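Local structure of SusD superfamily protein (Bacteroides thetaiotaomicron VPI-5482, 3HDX) at residues G20-T25 against G191-K196; L107-A112 against Y172-Q177; Q113-R118 against L164-D169; F120-M125 against L156-A161. The protein probably binds polysaccharide at the bacterial surface, as an outer-membrane member of the SusD family of glycan-uptake proteins. All coordinates share one frame; numbering follows the deposited sequence.

Contact 1. Residues G20-T25 against G191-K196; sequences GVYGLT and GKLFNK. With EDO (1,2-ethanediol), chain B.
Tyr22 of helix 11-30, near the start of the TPR-like helical scaffold of the SusD family, reaches across to Leu193 and Phe194 in the loop that leads into helix 196-209. The one hydrogen bond between the two segments runs from Phe194 N to Tyr22 OH, 2.8 Å long and fairly straight, with an N-H...O angle of 161°. The donor lies at the edge of the phenol ring, near its plane. The same hydroxyl is also bonded to Gln113 OE1 of helix 104-129, so this buried oxygen is gripped by a backbone amide and a side-chain amide belonging to different parts of the chain. Carbon atoms pack beside the polar link. The side chains of Leu193 and Tyr22 cross at about a right angle, with Leu193 CD2 3.9 Å from Tyr22 CE2, and Phe194 CB lies 4.1 Å from Tyr22 CE1. Lys192 extends its chain in another direction, where NZ is hydrogen-bonded to Asn250 and makes a weak bond of 3.4 Å to O1 of the ethanediol, probably a crystallisation additive. Further along the same segment, Asn195 is the N-cap of helix 196-209. Around the contact, Val21 and Thr25 pack on Leu117 of helix 104-129, Leu24 lies on helix 76-91, and Phe194 meets Leu259 of strand 259-261.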
# COMPACT_ATOMS: atom_id res chain seq x y z
N GLY A 20 -0.24 19.22 -4.02
CA GLY A 20 -1.32 18.74 -4.85
C GLY A 20 -1.08 17.36 -5.43
O GLY A 20 -2.02 16.57 -5.52
N VAL A 21 0.17 17.06 -5.84
CA VAL A 21 0.49 15.72 -6.37
C VAL A 21 0.31 14.67 -5.24
O VAL A 21 -0.28 13.59 -5.47
CB VAL A 21 1.87 15.64 -7.02
CG1 VAL A 21 2.10 14.24 -7.61
CG2 VAL A 21 2.02 16.72 -8.13
N TYR A 22 0.77 14.99 -4.03
CA TYR A 22 0.52 14.13 -2.86
C TYR A 22 -0.97 13.93 -2.63
O TYR A 22 -1.41 12.82 -2.37
CB TYR A 22 1.16 14.68 -1.58
CG TYR A 22 2.66 14.40 -1.44
CD1 TYR A 22 3.11 13.16 -0.97
CD2 TYR A 22 3.61 15.34 -1.76
CE1 TYR A 22 4.47 12.86 -0.84
CE2 TYR A 22 4.97 15.08 -1.64
CZ TYR A 22 5.40 13.84 -1.14
OH TYR A 22 6.74 13.59 -1.02
N GLY A 23 -1.73 15.01 -2.71
CA GLY A 23 -3.16 14.93 -2.50
C GLY A 23 -3.88 14.05 -3.49
O GLY A 23 -4.77 13.27 -3.13
N LEU A 24 -3.49 14.18 -4.76
CA LEU A 24 -4.05 13.36 -5.82
C LEU A 24 -3.71 11.89 -5.62
O LEU A 24 -4.54 11.04 -5.93
CB LEU A 24 -3.59 13.85 -7.20
CG LEU A 24 -4.16 15.21 -7.63
CD1 LEU A 24 -3.39 15.73 -8.84
CD2 LEU A 24 -5.65 15.06 -7.90
N THR A 25 -2.49 11.61 -5.15
CA THR A 25 -2.06 10.21 -4.93
C THR A 25 -2.88 9.58 -3.79
O THR A 25 -3.40 8.49 -3.92
CB THR A 25 -0.55 10.08 -4.68
OG1 THR A 25 0.18 10.82 -5.69
CG2 THR A 25 -0.17 8.59 -4.72
N GLY A 191 7.35 10.53 7.90
CA GLY A 191 5.99 9.99 7.73
C GLY A 191 5.05 10.88 6.97
O GLY A 191 3.84 10.65 7.00
N LYS A 192 5.59 11.90 6.30
CA LYS A 192 4.77 12.86 5.54
C LYS A 192 5.22 12.91 4.08
O LYS A 192 4.42 12.68 3.15
CB LYS A 192 4.77 14.23 6.26
CG LYS A 192 4.18 14.07 7.68
CD LYS A 192 3.78 15.35 8.37
CE LYS A 192 3.03 15.05 9.67
NZ LYS A 192 2.58 16.33 10.32
N LEU A 193 6.49 13.17 3.86
CA LEU A 193 7.06 13.20 2.51
C LEU A 193 7.70 11.86 2.08
O LEU A 193 8.24 11.13 2.93
CB LEU A 193 8.12 14.30 2.42
CG LEU A 193 7.58 15.71 2.72
CD1 LEU A 193 8.75 16.67 2.70
CD2 LEU A 193 6.45 16.18 1.78
N PHE A 194 7.62 11.57 0.78
CA PHE A 194 8.22 10.41 0.16
C PHE A 194 9.76 10.57 0.32
O PHE A 194 10.31 11.60 -0.12
CB PHE A 194 7.79 10.43 -1.31
CG PHE A 194 7.85 9.12 -1.99
CD1 PHE A 194 9.02 8.68 -2.55
CD2 PHE A 194 6.68 8.39 -2.21
CE1 PHE A 194 9.07 7.48 -3.20
CE2 PHE A 194 6.74 7.18 -2.90
CZ PHE A 194 7.94 6.76 -3.40
N ASN A 195 10.41 9.62 0.96
CA ASN A 195 11.85 9.70 1.19
C ASN A 195 12.57 8.64 0.36
O ASN A 195 11.94 7.85 -0.38
CB ASN A 195 12.12 9.59 2.71
CG ASN A 195 11.72 8.24 3.30
OD1 ASN A 195 12.23 7.21 2.88
ND2 ASN A 195 10.83 8.25 4.30
N LYS A 196 13.89 8.61 0.47
CA LYS A 196 14.67 7.69 -0.35
C LYS A 196 14.23 6.23 -0.15
O LYS A 196 14.15 5.45 -1.13
CB LYS A 196 16.15 7.81 -0.07
CG LYS A 196 17.06 7.19 -1.11
CD LYS A 196 18.53 7.08 -0.67
CE LYS A 196 19.27 8.39 -0.42
NZ LYS A 196 19.35 9.20 -1.69
C1 EDO B . 3.95 20.20 7.74
O1 EDO B . 3.42 19.11 8.50
C2 EDO B . 5.45 20.22 7.95
O2 EDO B . 5.78 20.48 9.32

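Contact 2. Residues L107-A112 against Y172-Q177; sequences LKYDIA and YQYGTQ
Tyr109 turns its CG anti to its own carbonyl carbon (chi1 -75°) and twists its ring to a chi2 of -18°, which presents a face of the ring to Tyr174. Tyr174 has nearly the same first torsion, but its ring is turned so that an edge leads. The result is a T-shaped pair in which the edge of Tyr174 points toward the face of Tyr109, with ring centroids 5.4 Å apart and planes at 77°. The two side chains run past one another in opposite directions. The nearest atoms are Tyr109 CD2 and Tyr174 CD2 at 4.0 Å, and Tyr174 CE2 approaches the start of the other side chain, 4.1 Å from Tyr109 CG. The pair joins helix 104-129 to the irregular loop following helix 152-169, within the helical scaffold characteristic of SusD proteins. A water completes the junction at the other end of the Tyr109 ring. It lies 2.9 Å from Tyr109 OH, donates to Gln173 O over 2.9 Å, and accepts from Gly175 N over 2.9 Å. It thereby ties the phenol to loop backbone on both sides of Tyr174. Gly175 follows the aromatic residue with a positive phi, a backbone shape that suits glycine. The hydroxyl of Tyr174 is bonded to Phe194 O, so the ring is held at its far end as well, and Tyr181 meets the same ring with its plane at a shallower inclination. Through its backbone, Tyr174 also bonds to Gly186.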
# COMPACT_ATOMS: atom_id res chain seq x y z
N LEU A 107 14.41 22.37 -6.11
CA LEU A 107 13.85 21.81 -7.34
C LEU A 107 14.13 20.31 -7.44
O LEU A 107 13.21 19.51 -7.78
CB LEU A 107 14.40 22.53 -8.59
CG LEU A 107 13.96 21.98 -9.96
CD1 LEU A 107 12.44 22.16 -10.23
CD2 LEU A 107 14.79 22.53 -11.09
N LYS A 108 15.39 19.92 -7.20
CA LYS A 108 15.79 18.50 -7.32
C LYS A 108 14.96 17.64 -6.35
O LYS A 108 14.48 16.57 -6.73
CB LYS A 108 17.30 18.30 -7.07
CG LYS A 108 18.17 18.78 -8.23
CD LYS A 108 19.67 18.55 -7.95
CE LYS A 108 20.59 18.93 -9.14
N TYR A 109 14.76 18.12 -5.13
CA TYR A 109 13.94 17.39 -4.16
C TYR A 109 12.49 17.23 -4.65
O TYR A 109 11.89 16.16 -4.56
CB TYR A 109 13.91 18.07 -2.79
CG TYR A 109 15.15 17.97 -1.90
CD1 TYR A 109 16.14 17.00 -2.11
CD2 TYR A 109 15.26 18.77 -0.78
CE1 TYR A 109 17.22 16.89 -1.27
CE2 TYR A 109 16.34 18.66 0.11
CZ TYR A 109 17.32 17.71 -0.16
OH TYR A 109 18.37 17.58 0.71
N ASP A 110 11.92 18.33 -5.14
CA ASP A 110 10.52 18.34 -5.53
C ASP A 110 10.29 17.44 -6.74
O ASP A 110 9.31 16.67 -6.77
CB ASP A 110 10.02 19.76 -5.88
CG ASP A 110 10.03 20.74 -4.71
OD1 ASP A 110 10.39 20.37 -3.56
OD2 ASP A 110 9.63 21.90 -4.98
N ILE A 111 11.17 17.55 -7.72
CA ILE A 111 11.12 16.73 -8.94
C ILE A 111 11.22 15.24 -8.57
O ILE A 111 10.46 14.41 -9.09
CB ILE A 111 12.28 17.08 -9.94
CG1 ILE A 111 12.10 18.51 -10.52
CG2 ILE A 111 12.37 16.06 -11.05
CD1 ILE A 111 10.92 18.69 -11.43
N ALA A 112 12.15 14.91 -7.67
CA ALA A 112 12.33 13.51 -7.28
C ALA A 112 11.05 12.93 -6.62
O ALA A 112 10.67 11.79 -6.89
CB ALA A 112 13.56 13.36 -6.39
N TYR A 172 16.97 11.07 2.80
CA TYR A 172 16.38 10.30 3.90
C TYR A 172 15.42 11.21 4.71
O TYR A 172 14.31 10.79 5.04
CB TYR A 172 17.43 9.68 4.79
CG TYR A 172 18.22 8.62 4.09
CD1 TYR A 172 17.62 7.43 3.71
CD2 TYR A 172 19.59 8.75 3.85
CE1 TYR A 172 18.32 6.43 3.09
CE2 TYR A 172 20.30 7.74 3.22
CZ TYR A 172 19.66 6.56 2.85
OH TYR A 172 20.35 5.54 2.23
N GLN A 173 15.90 12.42 5.04
CA GLN A 173 15.11 13.43 5.76
C GLN A 173 15.25 14.77 5.06
O GLN A 173 16.29 15.03 4.42
CB GLN A 173 15.54 13.51 7.23
CG GLN A 173 15.22 12.23 7.96
CD GLN A 173 15.32 12.31 9.45
OE1 GLN A 173 14.82 13.24 10.06
NE2 GLN A 173 15.91 11.30 10.06
N TYR A 174 14.23 15.60 5.21
CA TYR A 174 14.14 16.89 4.51
C TYR A 174 14.44 18.08 5.41
O TYR A 174 13.78 18.28 6.39
CB TYR A 174 12.74 17.06 3.94
CG TYR A 174 12.46 16.15 2.75
CD1 TYR A 174 11.98 14.86 2.91
CD2 TYR A 174 12.69 16.61 1.45
CE1 TYR A 174 11.75 14.05 1.79
CE2 TYR A 174 12.47 15.81 0.35
CZ TYR A 174 11.97 14.53 0.53
OH TYR A 174 11.75 13.77 -0.59
N GLY A 175 15.42 18.87 4.98
CA GLY A 175 15.79 20.11 5.63
C GLY A 175 16.65 19.97 6.86
O GLY A 175 16.81 18.89 7.42
N THR A 176 17.19 21.11 7.29
CA THR A 176 17.94 21.22 8.53
C THR A 176 17.41 22.43 9.25
O THR A 176 16.66 23.22 8.67
CB THR A 176 19.46 21.41 8.31
OG1 THR A 176 19.70 22.64 7.63
CG2 THR A 176 20.04 20.22 7.53
N GLN A 177 17.85 22.60 10.48
CA GLN A 177 17.38 23.74 11.26
C GLN A 177 17.78 25.11 10.63
O GLN A 177 17.02 26.08 10.76
CB GLN A 177 17.89 23.63 12.69
CG GLN A 177 17.15 24.54 13.61
CD GLN A 177 17.57 24.35 15.04
OE1 GLN A 177 18.61 23.73 15.33
NE2 GLN A 177 16.77 24.89 15.96
O HOH W 1 17.44 17.45 3.42

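Contact 3. Residues Q113-R118 against L164-D169; sequences QVRALR and LTAIED
Arg115 offers a face of its guanidinium to the methyl group of Thr165, whose CG2 lies 3.7 Å above that plane and is displaced toward the rim. CG2 is 3.8 Å from both Arg115 NE and Arg115 CZ, so the methyl lies over the NE-CZ side of the group. Thr165 OG1 is meanwhile hydrogen-bonded to Ala161 O of its own helix, a bond that fixes the rotation of the side chain and leaves the methyl for the arginine. NH1 of Arg115 forms a salt bridge with Glu162. The same carboxylate oxygen of Glu162 also takes NH2 of Arg118, one turn further along, and two positive charges would be expected to favour its ionised form. The extended start of the chain (chi1 and chi2 both near 180°) carries Arg115 CD to 4.0 Å from Ala166 CB, and the bend at chi3 (-66°) then turns NE and the guanidinium toward Thr165. These residues lie between helix 104-129 and helix 152-169, consecutive and antiparallel in the all-helical, TPR-related part of the protein. The short segments have axes 8.7 Å apart at their closest, at an angle of 151°. Small side chains permit the approach: Ala116 and Ala166 face each other with CA atoms 6.0 Å apart and CB atoms 4.2 Å apart. On the side of helix 152-169 turned away from 113-118, Ile167 packs against Ala199, Tyr200 and Leu203 of helix 196-209. Helix 76-91 contributes Met89, which touches the side chains of both Arg115 and Arg118.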
# COMPACT_ATOMS: atom_id res chain seq x y z
N GLN A 113 10.38 13.74 -5.79
CA GLN A 113 9.14 13.33 -5.16
C GLN A 113 8.05 13.07 -6.17
O GLN A 113 7.40 12.02 -6.11
CB GLN A 113 8.68 14.32 -4.11
CG GLN A 113 9.56 14.35 -2.86
CD GLN A 113 9.27 15.55 -2.00
OE1 GLN A 113 8.32 15.55 -1.20
NE2 GLN A 113 10.11 16.59 -2.15
N VAL A 114 7.82 14.04 -7.08
CA VAL A 114 6.72 13.86 -8.06
C VAL A 114 7.05 12.69 -9.01
O VAL A 114 6.16 11.93 -9.39
CB VAL A 114 6.31 15.14 -8.81
CG1 VAL A 114 5.89 16.20 -7.79
CG2 VAL A 114 7.38 15.63 -9.73
N ARG A 115 8.32 12.54 -9.37
CA ARG A 115 8.74 11.44 -10.22
C ARG A 115 8.42 10.10 -9.52
O ARG A 115 7.92 9.16 -10.16
CB ARG A 115 10.25 11.52 -10.52
CG ARG A 115 10.75 10.50 -11.47
CD ARG A 115 12.23 10.53 -11.65
NE ARG A 115 12.77 11.71 -12.28
CZ ARG A 115 12.92 11.93 -13.58
NH1 ARG A 115 12.36 11.14 -14.48
NH2 ARG A 115 13.56 13.04 -13.97
N ALA A 116 8.75 10.02 -8.23
CA ALA A 116 8.49 8.80 -7.45
C ALA A 116 6.98 8.54 -7.29
O ALA A 116 6.55 7.38 -7.35
CB ALA A 116 9.20 8.87 -6.07
N LEU A 117 6.20 9.60 -7.07
CA LEU A 117 4.76 9.45 -6.94
C LEU A 117 4.14 8.94 -8.24
O LEU A 117 3.24 8.10 -8.22
CB LEU A 117 4.11 10.75 -6.46
CG LEU A 117 4.38 11.16 -5.01
CD1 LEU A 117 4.02 12.65 -4.77
CD2 LEU A 117 3.60 10.30 -4.03
N ARG A 118 4.60 9.47 -9.36
CA ARG A 118 4.13 8.98 -10.67
C ARG A 118 4.45 7.49 -10.84
O ARG A 118 3.60 6.72 -11.31
CB ARG A 118 4.70 9.83 -11.80
CG ARG A 118 4.37 9.32 -13.19
CD ARG A 118 4.74 10.34 -14.26
NE ARG A 118 6.20 10.47 -14.36
CZ ARG A 118 6.85 11.20 -15.26
NH1 ARG A 118 6.18 11.99 -16.11
NH2 ARG A 118 8.18 11.19 -15.29
N LEU A 164 14.65 4.59 -9.64
CA LEU A 164 16.14 4.62 -9.48
C LEU A 164 16.69 6.03 -9.75
O LEU A 164 17.59 6.50 -9.04
CB LEU A 164 16.82 3.54 -10.34
CG LEU A 164 16.65 2.15 -9.75
CD1 LEU A 164 16.97 1.12 -10.80
CD2 LEU A 164 17.55 1.94 -8.50
N THR A 165 16.13 6.72 -10.76
CA THR A 165 16.51 8.12 -11.04
C THR A 165 16.11 9.03 -9.87
O THR A 165 16.94 9.82 -9.36
CB THR A 165 15.91 8.60 -12.36
OG1 THR A 165 16.49 7.85 -13.42
CG2 THR A 165 16.14 10.08 -12.61
N ALA A 166 14.88 8.85 -9.37
CA ALA A 166 14.39 9.68 -8.22
C ALA A 166 15.28 9.51 -6.98
O ALA A 166 15.57 10.48 -6.29
CB ALA A 166 12.95 9.36 -7.86
N ILE A 167 15.72 8.27 -6.73
CA ILE A 167 16.55 7.91 -5.56
C ILE A 167 17.85 8.75 -5.52
O ILE A 167 18.34 9.05 -4.46
CB ILE A 167 16.82 6.37 -5.55
CG1 ILE A 167 15.56 5.68 -4.99
CG2 ILE A 167 18.11 6.00 -4.74
CD1 ILE A 167 15.48 4.16 -5.26
N GLU A 168 18.39 9.10 -6.69
CA GLU A 168 19.62 9.92 -6.71
C GLU A 168 19.43 11.26 -5.99
O GLU A 168 20.39 11.79 -5.40
CB GLU A 168 20.17 10.04 -8.13
CG GLU A 168 20.69 8.69 -8.61
CD GLU A 168 21.80 8.17 -7.68
OE1 GLU A 168 22.91 8.77 -7.70
OE2 GLU A 168 21.55 7.20 -6.90
N ASP A 169 18.20 11.80 -6.01
CA ASP A 169 17.88 13.10 -5.39
C ASP A 169 16.99 13.07 -4.16
O ASP A 169 16.90 14.09 -3.47
CB ASP A 169 17.29 14.06 -6.43
CG ASP A 169 18.30 14.47 -7.49
OD1 ASP A 169 19.45 14.71 -7.13
OD2 ASP A 169 17.92 14.59 -8.67

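Contact 4. Residues F120-M125 against L156-A161; sequences FAYFYM and LSYAKA
The helical segments that bring Tyr122 beside Ala159 and Phe123 beside Leu156 run antiparallel at 148°, with axes 9.0 Å apart at their closest and a shortest CA separation of 6.3 Å between Phe123 and Leu156. Two sets of side chains fill the interface. In the first, Tyr158 directs the edge of its ring toward the face of Tyr122 in an offset T-shaped pair. The planes stand at 90° and the centroids are 5.8 Å apart. CE2 of Tyr158 does the touching, 3.9 Å from Tyr122 CE2 and equally near its CD2, and the tyrosine gets there because its CG is anti to the backbone N (chi1 170°). In the second, a branch of Leu156 comes to the edge of the Phe123 ring, near its plane, with Leu156 CD2 4.0 Å from Phe123 CD1. That methyl also meets the helix backbone, Leu156 CD2 lying 4.0 Å from Phe123 CA. Between these two sets Ala159 faces the partner helix, its CB 4.5 Å from Tyr122 CB. Neighbouring elements pack round the interface: helix 196-209 lays His205 and Ile206 against Phe123, helix 76-91 packs Tyr79 and Ile82 on Tyr122, and Leu134 and Thr136 touch Tyr158. The hydroxyl of Tyr122 is hydrogen-bonded to Val135 O, which satisfies a buried polar atom outside the helix pair. With no hydrogen bond or salt bridge crossing between the segments, their cohesion rests on aromatic and aliphatic contact.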
# COMPACT_ATOMS: atom_id res chain seq x y z
N PHE A 120 5.05 5.28 -8.48
CA PHE A 120 4.18 4.55 -7.53
C PHE A 120 2.79 4.35 -8.11
O PHE A 120 2.24 3.24 -8.03
CB PHE A 120 4.15 5.27 -6.18
CG PHE A 120 3.19 4.68 -5.20
CD1 PHE A 120 3.47 3.49 -4.56
CD2 PHE A 120 1.99 5.32 -4.92
CE1 PHE A 120 2.56 2.96 -3.63
CE2 PHE A 120 1.08 4.79 -4.01
CZ PHE A 120 1.37 3.62 -3.36
N ALA A 121 2.22 5.42 -8.67
CA ALA A 121 0.89 5.32 -9.27
C ALA A 121 0.86 4.26 -10.36
O ALA A 121 -0.07 3.44 -10.41
CB ALA A 121 0.43 6.72 -9.82
N TYR A 122 1.93 4.23 -11.19
CA TYR A 122 2.01 3.21 -12.23
C TYR A 122 2.05 1.80 -11.66
O TYR A 122 1.34 0.94 -12.13
CB TYR A 122 3.15 3.47 -13.22
CG TYR A 122 2.73 4.36 -14.39
CD1 TYR A 122 1.70 3.97 -15.24
CD2 TYR A 122 3.34 5.61 -14.62
CE1 TYR A 122 1.28 4.76 -16.31
CE2 TYR A 122 2.97 6.38 -15.72
CZ TYR A 122 1.91 5.99 -16.54
OH TYR A 122 1.53 6.81 -17.58
N PHE A 123 2.92 1.56 -10.68
CA PHE A 123 2.98 0.25 -10.04
C PHE A 123 1.63 -0.16 -9.47
O PHE A 123 1.14 -1.25 -9.70
CB PHE A 123 4.04 0.25 -8.93
CG PHE A 123 3.94 -0.94 -8.00
CD1 PHE A 123 4.09 -2.21 -8.50
CD2 PHE A 123 3.72 -0.76 -6.64
CE1 PHE A 123 4.00 -3.31 -7.65
CE2 PHE A 123 3.65 -1.88 -5.79
CZ PHE A 123 3.84 -3.12 -6.32
N TYR A 124 1.04 0.77 -8.72
CA TYR A 124 -0.21 0.50 -8.01
C TYR A 124 -1.33 0.12 -8.98
O TYR A 124 -2.07 -0.82 -8.76
CB TYR A 124 -0.57 1.72 -7.12
CG TYR A 124 -1.55 1.41 -6.02
CD1 TYR A 124 -2.93 1.41 -6.28
CD2 TYR A 124 -1.12 1.11 -4.72
CE1 TYR A 124 -3.85 1.17 -5.30
CE2 TYR A 124 -2.02 0.85 -3.71
CZ TYR A 124 -3.40 0.87 -4.02
OH TYR A 124 -4.31 0.62 -3.04
N MSE A 125 -1.40 0.86 -10.08
CA MSE A 125 -2.45 0.63 -11.06
C MSE A 125 -2.17 -0.66 -11.87
O MSE A 125 -3.11 -1.35 -12.27
CB MSE A 125 -2.72 1.88 -11.91
CG MSE A 125 -1.71 2.13 -12.97
SE MSE A 125 -1.94 3.79 -13.90
CE MSE A 125 -3.81 3.53 -14.47
N LEU A 156 6.14 -1.46 -15.80
CA LEU A 156 6.95 -1.65 -14.59
C LEU A 156 8.42 -1.32 -14.86
O LEU A 156 9.10 -0.78 -13.98
CB LEU A 156 6.75 -3.07 -14.06
CG LEU A 156 5.33 -3.34 -13.54
CD1 LEU A 156 5.23 -4.79 -13.04
CD2 LEU A 156 4.91 -2.35 -12.43
N SER A 157 8.93 -1.63 -16.05
CA SER A 157 10.31 -1.24 -16.37
C SER A 157 10.49 0.29 -16.37
O SER A 157 11.50 0.81 -15.89
CB SER A 157 10.76 -1.77 -17.74
OG SER A 157 10.88 -3.16 -17.73
N TYR A 158 9.48 1.00 -16.85
CA TYR A 158 9.48 2.47 -16.77
C TYR A 158 9.47 2.91 -15.30
O TYR A 158 10.32 3.75 -14.88
CB TYR A 158 8.26 3.05 -17.53
CG TYR A 158 8.03 4.53 -17.33
CD1 TYR A 158 8.76 5.46 -18.04
CD2 TYR A 158 7.08 4.98 -16.42
CE1 TYR A 158 8.53 6.81 -17.91
CE2 TYR A 158 6.82 6.31 -16.28
CZ TYR A 158 7.56 7.24 -17.01
OH TYR A 158 7.32 8.57 -16.85
N ALA A 159 8.57 2.33 -14.50
CA ALA A 159 8.46 2.69 -13.08
C ALA A 159 9.77 2.45 -12.31
O ALA A 159 10.21 3.30 -11.54
CB ALA A 159 7.29 2.03 -12.43
N LYS A 160 10.42 1.32 -12.59
CA LYS A 160 11.69 0.98 -11.92
C LYS A 160 12.79 2.00 -12.26
O LYS A 160 13.48 2.49 -11.38
CB LYS A 160 12.17 -0.44 -12.27
CG LYS A 160 11.38 -1.58 -11.59
CD LYS A 160 11.95 -2.98 -11.90
CE LYS A 160 11.71 -3.37 -13.37
NZ LYS A 160 12.28 -4.71 -13.79
N ALA A 161 12.90 2.35 -13.54
CA ALA A 161 13.94 3.29 -13.99
C ALA A 161 13.68 4.67 -13.41
O ALA A 161 14.61 5.36 -12.96
CB ALA A 161 14.05 3.32 -15.52

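Following the chain from its N terminus, helix 11-30 comes first, and contact 1 closes the widest loop when 191-196 returns to it. Helix 104-129 then supplies the first segments of contacts 2, 3 and 4 in succession. Because helix 152-169 runs back antiparallel, 156-161 meets 120-125 first, then 164-169 meets 113-118, and finally the following loop, 172-177, meets 107-112. The four loops are therefore concentric, contact 4 innermost, and none cross. Gln113 and Tyr174 link contacts 1, 2 and 3, so the two long helices, helix 11-30 and the loop before helix 196-209 form one connected unit.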